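Long-range contact in 4-alpha-glucanotransferase (Streptococcus agalactiae, PDB 6M6T), which belongs to the amylomaltase (disproportionating enzyme) family, built on a TIM-barrel fold, and binds glycan ligands in its pockets: residues G55-G67 against D216-V228. Numbering follows the deposited sequence.
Sequences GDSPYQSFSAVAG and DMPIYVSADSVEV. With AC1 (4,6-dideoxy-4-{[(1S,4R,5S,6S)-4,5,6-trihydroxy-3-(hydroxymethyl)cyclohex-2-en-1-yl]amino}-alpha-D-glucopyranose), chain I; ASO (1,5-anhydro-D-glucitol), chain B.
The backbones of Gln60 and Ser222 approach to 4.4 Å between their CA atoms, and Phe62 and Ser225 lie similarly close, although the two loops form no ladder of strand-like bonds. Phe62 O instead receives Val226 N at 3.0 Å, while Ser222 N reaches Ser61 O only weakly. Val226 opens the short helix 226-230, whose N-cap is Ser225; Ser225 OG accepts from Glu227 N and, weakly, Val228 N, so the loop 55-67 binds right at a capped helix start.

At the ligand end, Tyr59 OH donates to Asp216 OD2 at 2.6 Å. The hydroxyl comes from above the carboxylate, whose plane stands almost perpendicular to the ring. With CG beside the backbone N (chi1 -58°), the Tyr59 ring meets Pro218 CB at CD2 and turns one face to ASO, with ASO C2 toward its rim. Gln60 extends, CG anti to its backbone N, its CG lying against Ser222 CB, and carries its amide to AC1. Ser57 OG adds a weak hydrogen bond to AC1 O5. At the far end, the Phe62 ring and Asp224 run side by side, and the carbonyl O of Asp224 lies in the ring plane at the edge, nearest CD1. Glu227 folds back to bring OE1 to a weak bond from Ala64 N, while Ala64 CB packs against Val221 CG1.

The contact joins the loop after strand 43-45 to the end of strand 212-217 and the segment that leads from it into helix 226-230, and it lines the glycan pocket. Arg294, from neighbouring strand 292-295, forms a salt bridge with Asp216; Asp224 is held by a salt bridge to Lys150 and a hydrogen bond from Leu158 N. Helix 140-152, which carries Lys150, also packs on Phe62, while helix 277-289 touches Ala64.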
loop_
_atom_site.group_PDB
_atom_site.type_symbol
_atom_site.label_atom_id
_atom_site.label_comp_id
_atom_site.label_asym_id
_atom_site.label_seq_id
_atom_site.Cartn_x
_atom_site.Cartn_y
_atom_site.Cartn_z
ATOM N N GLY A 55 -5.408 4.625 13.097
ATOM C CA GLY A 55 -3.993 4.646 12.778
ATOM C C GLY A 55 -3.678 4.902 11.318
ATOM O O GLY A 55 -2.558 5.331 11.004
ATOM N N ASP A 56 -4.633 4.623 10.427
ATOM C CA ASP A 56 -4.638 5.029 9.025
ATOM C C ASP A 56 -3.659 4.224 8.157
ATOM O O ASP A 56 -3.351 4.621 7.023
ATOM C CB ASP A 56 -4.397 6.546 8.911
ATOM C CG ASP A 56 -5.328 7.354 9.845
ATOM O OD1 ASP A 56 -6.542 7.017 9.897
ATOM O OD2 ASP A 56 -4.857 8.312 10.518
ATOM N N SER A 57 -3.210 3.073 8.652
ATOM C CA SER A 57 -2.372 2.155 7.893
ATOM C C SER A 57 -3.189 1.397 6.856
ATOM O O SER A 57 -4.265 0.880 7.178
ATOM C CB SER A 57 -1.694 1.173 8.851
ATOM O OG SER A 57 -1.265 0.001 8.185
ATOM N N PRO A 58 -2.736 1.314 5.601
ATOM C CA PRO A 58 -3.375 0.440 4.612
ATOM C C PRO A 58 -2.928 -1.015 4.677
ATOM O O PRO A 58 -3.427 -1.831 3.897
ATOM C CB PRO A 58 -2.965 1.084 3.282
ATOM C CG PRO A 58 -1.648 1.730 3.564
ATOM C CD PRO A 58 -1.713 2.195 4.993
ATOM N N TYR A 59 -2.004 -1.367 5.571
ATOM C CA TYR A 59 -1.556 -2.740 5.756
ATOM C C TYR A 59 -2.275 -3.438 6.921
ATOM O O TYR A 59 -1.772 -4.447 7.446
ATOM C CB TYR A 59 -0.037 -2.758 5.953
ATOM C CG TYR A 59 0.736 -2.147 4.796
ATOM C CD1 TYR A 59 0.937 -0.768 4.708
ATOM C CD2 TYR A 59 1.263 -2.955 3.781
ATOM C CE1 TYR A 59 1.654 -0.206 3.629
ATOM C CE2 TYR A 59 1.975 -2.413 2.703
ATOM C CZ TYR A 59 2.173 -1.039 2.625
ATOM O OH TYR A 59 2.883 -0.512 1.551
ATOM N N GLN A 60 -3.420 -2.881 7.362
ATOM C CA GLN A 60 -4.297 -3.447 8.396
ATOM C C GLN A 60 -5.734 -3.076 8.006
ATOM O O GLN A 60 -6.327 -2.133 8.538
ATOM C CB GLN A 60 -3.927 -2.896 9.772
ATOM C CG GLN A 60 -4.620 -3.517 10.944
ATOM C CD GLN A 60 -4.058 -3.006 12.242
ATOM O OE1 GLN A 60 -2.846 -2.844 12.368
ATOM N NE2 GLN A 60 -4.929 -2.737 13.216
ATOM N N SER A 61 -6.336 -3.891 7.139
ATOM C CA SER A 61 -7.451 -3.443 6.315
ATOM C C SER A 61 -8.682 -4.301 6.516
ATOM O O SER A 61 -8.579 -5.519 6.673
ATOM C CB SER A 61 -7.080 -3.458 4.823
ATOM O OG SER A 61 -6.600 -2.191 4.394
ATOM N N PHE A 62 -9.845 -3.648 6.466
ATOM C CA PHE A 62 -11.122 -4.340 6.536
ATOM C C PHE A 62 -11.286 -5.373 5.428
ATOM O O PHE A 62 -12.094 -6.296 5.578
ATOM C CB PHE A 62 -12.280 -3.329 6.471
ATOM C CG PHE A 62 -12.287 -2.316 7.591
ATOM C CD1 PHE A 62 -11.878 -2.666 8.871
ATOM C CD2 PHE A 62 -12.696 -1.006 7.356
ATOM C CE1 PHE A 62 -11.870 -1.719 9.897
ATOM C CE2 PHE A 62 -12.695 -0.056 8.381
ATOM C CZ PHE A 62 -12.271 -0.418 9.650
ATOM N N SER A 63 -10.564 -5.241 4.314
ATOM C CA SER A 63 -10.645 -6.235 3.246
ATOM C C SER A 63 -9.395 -6.149 2.392
ATOM O O SER A 63 -8.800 -5.079 2.241
ATOM C CB SER A 63 -11.880 -6.056 2.354
ATOM O OG SER A 63 -11.785 -6.809 1.142
ATOM N N ALA A 64 -9.013 -7.291 1.824
ATOM C CA ALA A 64 -7.843 -7.381 0.961
ATOM C C ALA A 64 -8.055 -6.811 -0.445
ATOM O O ALA A 64 -7.098 -6.805 -1.229
ATOM C CB ALA A 64 -7.404 -8.843 0.852
ATOM N N VAL A 65 -9.275 -6.393 -0.806
ATOM C CA VAL A 65 -9.571 -5.962 -2.169
ATOM C C VAL A 65 -10.358 -4.668 -2.220
ATOM O O VAL A 65 -10.415 -4.019 -3.271
ATOM C CB VAL A 65 -10.358 -7.029 -2.957
ATOM C CG1 VAL A 65 -9.472 -8.199 -3.308
ATOM C CG2 VAL A 65 -11.594 -7.458 -2.189
ATOM N N ALA A 66 -11.020 -4.310 -1.122
ATOM C CA ALA A 66 -11.936 -3.178 -1.170
ATOM C C ALA A 66 -11.154 -1.889 -1.347
ATOM O O ALA A 66 -9.997 -1.776 -0.914
ATOM C CB ALA A 66 -12.793 -3.099 0.092
ATOM N N GLY A 67 -11.792 -0.918 -1.996
ATOM C CA GLY A 67 -11.152 0.366 -2.226
ATOM C C GLY A 67 -11.304 1.296 -1.042
ATOM O O GLY A 67 -12.401 1.454 -0.498
ATOM N N ASP A 216 0.821 -2.299 -4.351
ATOM C CA ASP A 216 1.288 -2.936 -3.125
ATOM C C ASP A 216 0.233 -3.935 -2.660
ATOM O O ASP A 216 -0.953 -3.593 -2.581
ATOM C CB ASP A 216 1.527 -1.876 -2.033
ATOM C CG ASP A 216 2.879 -2.024 -1.313
ATOM O OD1 ASP A 216 3.325 -3.175 -1.080
ATOM O OD2 ASP A 216 3.490 -0.979 -0.962
ATOM N N MET A 217 0.660 -5.153 -2.339
ATOM C CA MET A 217 -0.233 -6.150 -1.742
ATOM C C MET A 217 0.203 -6.470 -0.319
ATOM O O MET A 217 1.235 -7.144 -0.123
ATOM C CB MET A 217 -0.269 -7.425 -2.579
ATOM C CG MET A 217 -1.315 -8.430 -2.143
ATOM S SD MET A 217 -1.390 -9.812 -3.315
ATOM C CE MET A 217 -0.494 -11.087 -2.434
ATOM N N PRO A 218 -0.526 -6.009 0.694
ATOM C CA PRO A 218 -0.167 -6.358 2.073
ATOM C C PRO A 218 -0.264 -7.857 2.284
ATOM O O PRO A 218 -1.262 -8.482 1.910
ATOM C CB PRO A 218 -1.204 -5.602 2.911
ATOM C CG PRO A 218 -2.332 -5.300 1.955
ATOM C CD PRO A 218 -1.706 -5.128 0.624
ATOM N N ILE A 219 0.794 -8.428 2.884
ATOM C CA ILE A 219 0.833 -9.866 3.169
ATOM C C ILE A 219 -0.359 -10.277 4.018
ATOM O O ILE A 219 -1.018 -11.284 3.738
ATOM C CB ILE A 219 2.152 -10.261 3.857
ATOM C CG1 ILE A 219 2.080 -11.730 4.290
ATOM C CG2 ILE A 219 2.439 -9.360 5.058
ATOM C CD1 ILE A 219 3.393 -12.339 4.815
ATOM N N TYR A 220 -0.662 -9.502 5.053
ATOM C CA TYR A 220 -1.709 -9.825 6.004
ATOM C C TYR A 220 -2.850 -8.818 5.908
ATOM O O TYR A 220 -2.674 -7.664 5.512
ATOM C CB TYR A 220 -1.173 -9.832 7.440
ATOM C CG TYR A 220 -0.107 -10.866 7.771
ATOM C CD1 TYR A 220 -0.321 -12.229 7.552
ATOM C CD2 TYR A 220 1.101 -10.481 8.358
ATOM C CE1 TYR A 220 0.649 -13.185 7.885
ATOM C CE2 TYR A 220 2.075 -11.427 8.693
ATOM C CZ TYR A 220 1.845 -12.776 8.455
ATOM O OH TYR A 220 2.828 -13.692 8.775
ATOM N N VAL A 221 -4.026 -9.275 6.317
ATOM C CA VAL A 221 -5.165 -8.416 6.547
ATOM C C VAL A 221 -5.281 -8.198 8.052
ATOM O O VAL A 221 -4.553 -8.793 8.842
ATOM C CB VAL A 221 -6.442 -9.027 5.954
ATOM C CG1 VAL A 221 -6.258 -9.248 4.476
ATOM C CG2 VAL A 221 -6.712 -10.346 6.614
ATOM N N SER A 222 -6.179 -7.298 8.462
ATOM C CA SER A 222 -6.396 -7.076 9.886
ATOM C C SER A 222 -7.338 -8.137 10.462
ATOM O O SER A 222 -8.106 -8.780 9.736
ATOM C CB SER A 222 -6.988 -5.695 10.138
ATOM O OG SER A 222 -7.438 -5.583 11.475
ATOM N N ALA A 223 -7.289 -8.316 11.790
ATOM C CA ALA A 223 -8.230 -9.251 12.403
ATOM C C ALA A 223 -9.664 -8.761 12.315
ATOM O O ALA A 223 -10.584 -9.552 12.534
ATOM C CB ALA A 223 -7.869 -9.523 13.865
ATOM N N ASP A 224 -9.863 -7.489 11.983
ATOM C CA ASP A 224 -11.181 -6.870 11.855
ATOM C C ASP A 224 -11.498 -6.770 10.368
ATOM O O ASP A 224 -11.360 -5.720 9.746
ATOM C CB ASP A 224 -11.167 -5.499 12.521
ATOM C CG ASP A 224 -12.546 -4.974 12.813
ATOM O OD1 ASP A 224 -13.500 -5.783 12.821
ATOM O OD2 ASP A 224 -12.676 -3.746 13.038
ATOM N N SER A 225 -11.965 -7.882 9.805
ATOM C CA SER A 225 -11.912 -8.104 8.364
ATOM C C SER A 225 -13.071 -8.972 7.896
ATOM O O SER A 225 -13.511 -9.869 8.618
ATOM C CB SER A 225 -10.579 -8.770 7.985
ATOM O OG SER A 225 -10.719 -9.623 6.861
ATOM N N VAL A 226 -13.542 -8.709 6.672
ATOM C CA VAL A 226 -14.552 -9.554 6.054
ATOM C C VAL A 226 -14.009 -10.947 5.776
ATOM O O VAL A 226 -14.786 -11.888 5.583
ATOM C CB VAL A 226 -15.080 -8.887 4.767
ATOM C CG1 VAL A 226 -14.023 -8.868 3.680
ATOM C CG2 VAL A 226 -16.317 -9.595 4.270
ATOM N N GLU A 227 -12.686 -11.116 5.775
ATOM C CA GLU A 227 -12.110 -12.433 5.508
ATOM C C GLU A 227 -12.083 -13.295 6.769
ATOM O O GLU A 227 -12.396 -14.492 6.718
ATOM C CB GLU A 227 -10.701 -12.282 4.915
ATOM C CG GLU A 227 -10.676 -12.122 3.391
ATOM C CD GLU A 227 -10.840 -10.673 2.939
ATOM O OE1 GLU A 227 -10.513 -9.753 3.728
ATOM O OE2 GLU A 227 -11.288 -10.455 1.788
ATOM N N VAL A 228 -11.699 -12.703 7.902
ATOM C CA VAL A 228 -11.810 -13.364 9.199
ATOM C C VAL A 228 -13.253 -13.724 9.497
ATOM O O VAL A 228 -13.527 -14.690 10.220
ATOM C CB VAL A 228 -11.214 -12.446 10.281
ATOM C CG1 VAL A 228 -11.467 -13.005 11.671
ATOM C CG2 VAL A 228 -9.722 -12.252 10.037
HETATM C C1 AC1 I . 2.949 -1.565 9.190
HETATM O O2 AC1 I . 4.826 -0.677 10.512
HETATM C C2 AC1 I . 3.390 -0.724 10.404
HETATM C C4A AC1 I . -0.992 -1.831 16.213
HETATM C C3 AC1 I . 2.813 -1.242 11.689
HETATM O O3 AC1 I . 3.269 -0.350 12.693
HETATM C C4 AC1 I . 1.269 -1.265 11.582
HETATM N N4A AC1 I . 0.508 -1.631 12.816
HETATM C C5 AC1 I . 0.978 -2.253 10.467
HETATM O O5 AC1 I . 1.496 -1.734 9.222
HETATM C C6 AC1 I . -0.530 -2.456 10.349
HETATM C C1B AC1 I . 0.082 -0.545 13.742
HETATM C C2B AC1 I . 0.866 -0.719 15.032
HETATM O O2B AC1 I . 2.269 -0.746 14.758
HETATM C C3B AC1 I . 0.427 -2.051 15.662
HETATM O O3B AC1 I . 1.329 -2.445 16.718
HETATM O O4 AC1 I . -1.578 -3.052 16.755
HETATM C C5B AC1 I . -1.820 -1.246 15.233
HETATM C C7B AC1 I . -1.296 -0.610 14.070
HETATM C C6B AC1 I . -3.338 -1.290 15.532
HETATM O O6B AC1 I . -3.620 -2.295 16.529
HETATM C C1 ASO B . 4.646 -4.571 5.296
HETATM C C2 ASO B . 4.849 -3.048 5.439
HETATM C C3 ASO B . 4.959 -2.672 6.927
HETATM C C4 ASO B . 3.670 -3.132 7.632
HETATM C C5 ASO B . 3.480 -4.611 7.430
HETATM C C6 ASO B . 2.082 -4.991 7.916
HETATM O O2 ASO B . 6.008 -2.612 4.720
HETATM O O3 ASO B . 5.146 -1.221 7.066
HETATM O O4 ASO B . 3.690 -2.823 9.047
HETATM O O5 ASO B . 3.461 -4.930 6.036
HETATM O O6 ASO B . 1.542 -6.024 7.073
HETATM O O HOH W 1 -0.060 -7.053 5.863
#